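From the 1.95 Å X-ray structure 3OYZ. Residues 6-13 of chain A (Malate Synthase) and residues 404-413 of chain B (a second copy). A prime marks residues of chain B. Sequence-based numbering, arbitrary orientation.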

# COMPACT_ATOMS: atom_id res chain seq x y z
N HIS A 6 -18.82 19.87 0.70
CA HIS A 6 -19.96 19.72 1.60
C HIS A 6 -19.78 20.53 2.91
O HIS A 6 -18.66 20.98 3.23
N ASP A 7 -20.86 20.82 3.63
CA ASP A 7 -20.76 21.54 4.92
C ASP A 7 -19.76 20.93 5.92
O ASP A 7 -19.14 21.72 6.67
N ARG A 8 -19.69 19.59 6.03
CA ARG A 8 -18.83 19.07 7.11
C ARG A 8 -17.49 18.81 6.45
O ARG A 8 -17.32 17.87 5.69
N GLU A 9 -16.54 19.64 6.84
CA GLU A 9 -15.17 19.42 6.47
C GLU A 9 -14.51 18.19 7.12
O GLU A 9 -13.67 17.54 6.50
N PHE A 10 -14.91 17.87 8.35
CA PHE A 10 -14.40 16.71 9.10
C PHE A 10 -15.59 15.94 9.65
O PHE A 10 -16.57 16.60 10.07
N VAL A 11 -15.49 14.61 9.71
CA VAL A 11 -16.53 13.71 10.22
C VAL A 11 -15.80 12.76 11.16
O VAL A 11 -14.92 12.00 10.75
N ARG A 12 -16.12 12.81 12.47
CA ARG A 12 -15.49 11.93 13.45
C ARG A 12 -16.21 10.62 13.56
O ARG A 12 -15.56 9.61 13.83
N THR A 13 -17.54 10.60 13.40
CA THR A 13 -18.29 9.44 13.86
C THR A 13 -19.35 9.28 12.80
O THR A 13 -19.91 10.28 12.38
N ASP B 404 -13.81 23.08 13.08
CA ASP B 404 -14.91 22.48 12.35
C ASP B 404 -16.00 22.00 13.28
O ASP B 404 -17.17 22.21 12.97
N VAL B 405 -15.62 21.29 14.33
CA VAL B 405 -16.49 20.69 15.31
C VAL B 405 -17.22 21.77 16.14
O VAL B 405 -18.43 21.72 16.30
N TYR B 406 -16.49 22.76 16.62
CA TYR B 406 -17.11 23.87 17.33
C TYR B 406 -18.14 24.60 16.45
O TYR B 406 -19.31 24.70 16.84
N GLU B 407 -17.74 25.05 15.26
CA GLU B 407 -18.65 25.64 14.27
C GLU B 407 -19.94 24.87 13.96
O GLU B 407 -21.00 25.45 13.71
N ASN B 408 -19.88 23.54 13.95
CA ASN B 408 -20.98 22.77 13.39
C ASN B 408 -21.70 21.98 14.46
O ASN B 408 -22.72 21.35 14.15
N ARG B 409 -21.15 21.95 15.67
CA ARG B 409 -21.75 21.18 16.74
C ARG B 409 -22.13 22.08 17.94
O ARG B 409 -21.58 21.91 19.03
N PRO B 410 -23.03 23.06 17.75
CA PRO B 410 -23.42 23.94 18.92
C PRO B 410 -23.83 23.16 20.17
O PRO B 410 -23.51 23.57 21.30
N ASP B 411 -24.44 22.00 19.98
CA ASP B 411 -24.80 21.07 21.04
C ASP B 411 -23.66 20.45 21.85
O ASP B 411 -23.91 19.69 22.77
N GLN B 412 -22.42 20.70 21.43
CA GLN B 412 -21.24 20.15 22.07
C GLN B 412 -20.47 21.30 22.70
O GLN B 412 -19.47 21.03 23.35
N HIS B 413 -20.91 22.55 22.55
CA HIS B 413 -20.14 23.71 23.05
C HIS B 413 -19.79 23.67 24.54
O HIS B 413 -18.71 24.11 24.96

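Two arginines of chain A's irregular stretch reach across to chain B, where the last turn of a helix gives way to a loop, and the interface is organised around the ends of their side chains. The CA atoms come nearest at Glu9 and Asp404′, and Asp404′ is the hub. Its CA-to-CB bond points toward chain A and its chi1 is t, which delivers one carboxylate oxygen, OD2, to three donors: Arg8 NE and Arg8 NH2, each 2.9 Å from Asp404′ OD2, and the backbone amide, with Phe10 N 3.1 Å from Asp404′ OD2. The two arginine contacts form a salt bridge in which OD2 lies at the edge of the guanidinium, near its plane, where the N-H bonds point.

Arg8 leaves its backbone sideways, and chi1 to chi3 all in m fold the chain so that its end comes nearer to chain B than its start would suggest. The guanidinium is thereby laid against the helix: CB of Asn408′ covers one face, with Arg8 NE 3.5 Å from Asn408′ CB, while Val405′ also borders the group. Asn408′, an m rotamer, presents CB to Arg8, while Asn408′ ND2 donates to Asp404′ O at 2.8 Å within its own chain.

The other oxygen of Asp404′ faces a different setting. Glu9, extended with chi1 and chi2 both t, brings a second carboxylate close, Glu9 OE1 lying 4.5 Å from Asp404′ OD1. A water mediates between these like charges, donating to both: its O is 3.0 Å from Glu9 OE1 and 2.7 Å from Asp404′ OD1. Phe10 (chi1 m) points toward chain B and sets its buried ring against the aliphatic part of the same aspartate, with Phe10 CD2 3.5 Å from Asp404′ CB.

Arg12 points toward chain B, and the t rotamer at chi2 helps carry its guanidinium to Gln412′. There Arg12 NH2 donates to Gln412′ OE1 at 2.8 Å, and a weak bond joins Arg12 NH1 to Gln412′ OE1 at 3.2 Å. Gln412′ has chi2 t, and its neutral carbonyl suits this charged donor. Val405′ (chi1 t) supplies a methyl over one face of the guanidinium, Arg12 NE lying 3.6 Å from Val405′ CG2. Arg409′ brings a like charge, with Arg12 NH2 3.7 Å from Arg409′ NH1; its own chi1 to chi3, all m, curl it into a salt bridge with Asp411′, where Arg409′ NH2 is 2.8 Å from Asp411′ OD1. Val11, by contrast, points away and makes no contact here.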

# COMPACT_ATOMS: atom_id res chain seq x y z
CB HIS A 6 -20.28 18.21 1.72
CG HIS A 6 -20.78 17.60 0.44
ND1 HIS A 6 -19.95 17.03 -0.51
CD2 HIS A 6 -22.04 17.50 -0.08
CE1 HIS A 6 -20.67 16.64 -1.55
NE2 HIS A 6 -21.95 16.88 -1.31
CB ASP A 7 -22.09 21.67 5.68
CG ASP A 7 -23.17 22.45 4.93
OD1 ASP A 7 -22.89 23.17 3.92
OD2 ASP A 7 -24.33 22.29 5.39
CB ARG A 8 -19.32 17.81 7.83
CG ARG A 8 -20.31 17.93 9.03
CD ARG A 8 -20.10 19.09 10.01
NE ARG A 8 -18.90 19.01 10.86
CZ ARG A 8 -18.77 18.28 11.96
NH1 ARG A 8 -19.79 17.54 12.40
NH2 ARG A 8 -17.62 18.29 12.62
CB GLU A 9 -14.44 20.71 6.78
CG GLU A 9 -13.09 20.79 6.16
CD GLU A 9 -12.51 22.16 6.44
OE1 GLU A 9 -13.33 23.10 6.52
OE2 GLU A 9 -11.28 22.29 6.59
CB PHE A 10 -13.57 17.15 10.31
CG PHE A 10 -12.28 17.83 9.95
CD1 PHE A 10 -11.09 17.11 9.94
CD2 PHE A 10 -12.24 19.19 9.70
CE1 PHE A 10 -9.87 17.75 9.67
CE2 PHE A 10 -11.03 19.82 9.35
CZ PHE A 10 -9.84 19.09 9.33
CB VAL A 11 -17.34 12.94 9.16
CG1 VAL A 11 -18.17 11.82 9.75
CG2 VAL A 11 -18.26 13.85 8.37
CB ARG A 12 -15.54 12.59 14.87
CG ARG A 12 -14.70 13.86 14.98
CD ARG A 12 -14.99 14.58 16.32
NE ARG A 12 -16.34 15.13 16.22
CZ ARG A 12 -16.96 15.73 17.25
NH1 ARG A 12 -16.34 15.82 18.42
NH2 ARG A 12 -18.14 16.29 17.05
CB THR A 13 -19.03 9.77 15.23
OG1 THR A 13 -19.27 11.18 15.24
CG2 THR A 13 -18.05 9.64 16.36
CB ASP B 404 -14.49 21.27 11.49
CG ASP B 404 -15.59 20.83 10.54
OD1 ASP B 404 -16.05 21.66 9.74
OD2 ASP B 404 -16.06 19.67 10.56
CB VAL B 405 -15.69 19.81 16.28
CG1 VAL B 405 -16.57 19.52 17.50
CG2 VAL B 405 -15.28 18.48 15.65
CB TYR B 406 -16.02 24.80 17.88
CG TYR B 406 -16.50 25.77 18.94
CD1 TYR B 406 -16.58 25.39 20.28
CD2 TYR B 406 -16.85 27.08 18.60
CE1 TYR B 406 -17.02 26.29 21.25
CE2 TYR B 406 -17.31 27.99 19.56
CZ TYR B 406 -17.39 27.58 20.87
OH TYR B 406 -17.84 28.48 21.82
CB GLU B 407 -17.89 25.93 12.97
CG GLU B 407 -17.23 27.32 12.96
CD GLU B 407 -16.08 27.52 11.96
OE1 GLU B 407 -15.28 26.59 11.76
OE2 GLU B 407 -15.97 28.64 11.39
CB ASN B 408 -20.47 21.82 12.28
CG ASN B 408 -20.13 22.58 11.02
OD1 ASN B 408 -21.01 22.92 10.23
ND2 ASN B 408 -18.86 22.82 10.80
CB ARG B 409 -20.86 19.99 17.09
CG ARG B 409 -20.75 18.88 16.00
CD ARG B 409 -22.12 18.28 15.62
NE ARG B 409 -22.88 17.66 16.71
CZ ARG B 409 -22.69 16.42 17.13
NH1 ARG B 409 -21.78 15.66 16.55
NH2 ARG B 409 -23.41 15.91 18.12
CB PRO B 410 -24.55 24.83 18.37
CG PRO B 410 -25.03 24.13 17.11
CD PRO B 410 -23.81 23.39 16.55
CB ASP B 411 -25.64 19.93 20.45
CG ASP B 411 -24.83 19.01 19.48
OD1 ASP B 411 -24.79 17.78 19.66
OD2 ASP B 411 -24.25 19.50 18.51
CB GLN B 412 -20.33 19.42 21.04
CG GLN B 412 -20.71 17.95 20.89
CD GLN B 412 -19.87 17.15 19.87
OE1 GLN B 412 -18.87 17.62 19.35
NE2 GLN B 412 -20.26 15.90 19.67
CB HIS B 413 -20.84 25.03 22.76
CG HIS B 413 -20.69 25.51 21.34
ND1 HIS B 413 -21.05 26.78 20.95
CD2 HIS B 413 -20.21 24.90 20.23
CE1 HIS B 413 -20.81 26.94 19.67
NE2 HIS B 413 -20.30 25.81 19.21
O HOH W 1 -14.98 24.00 8.87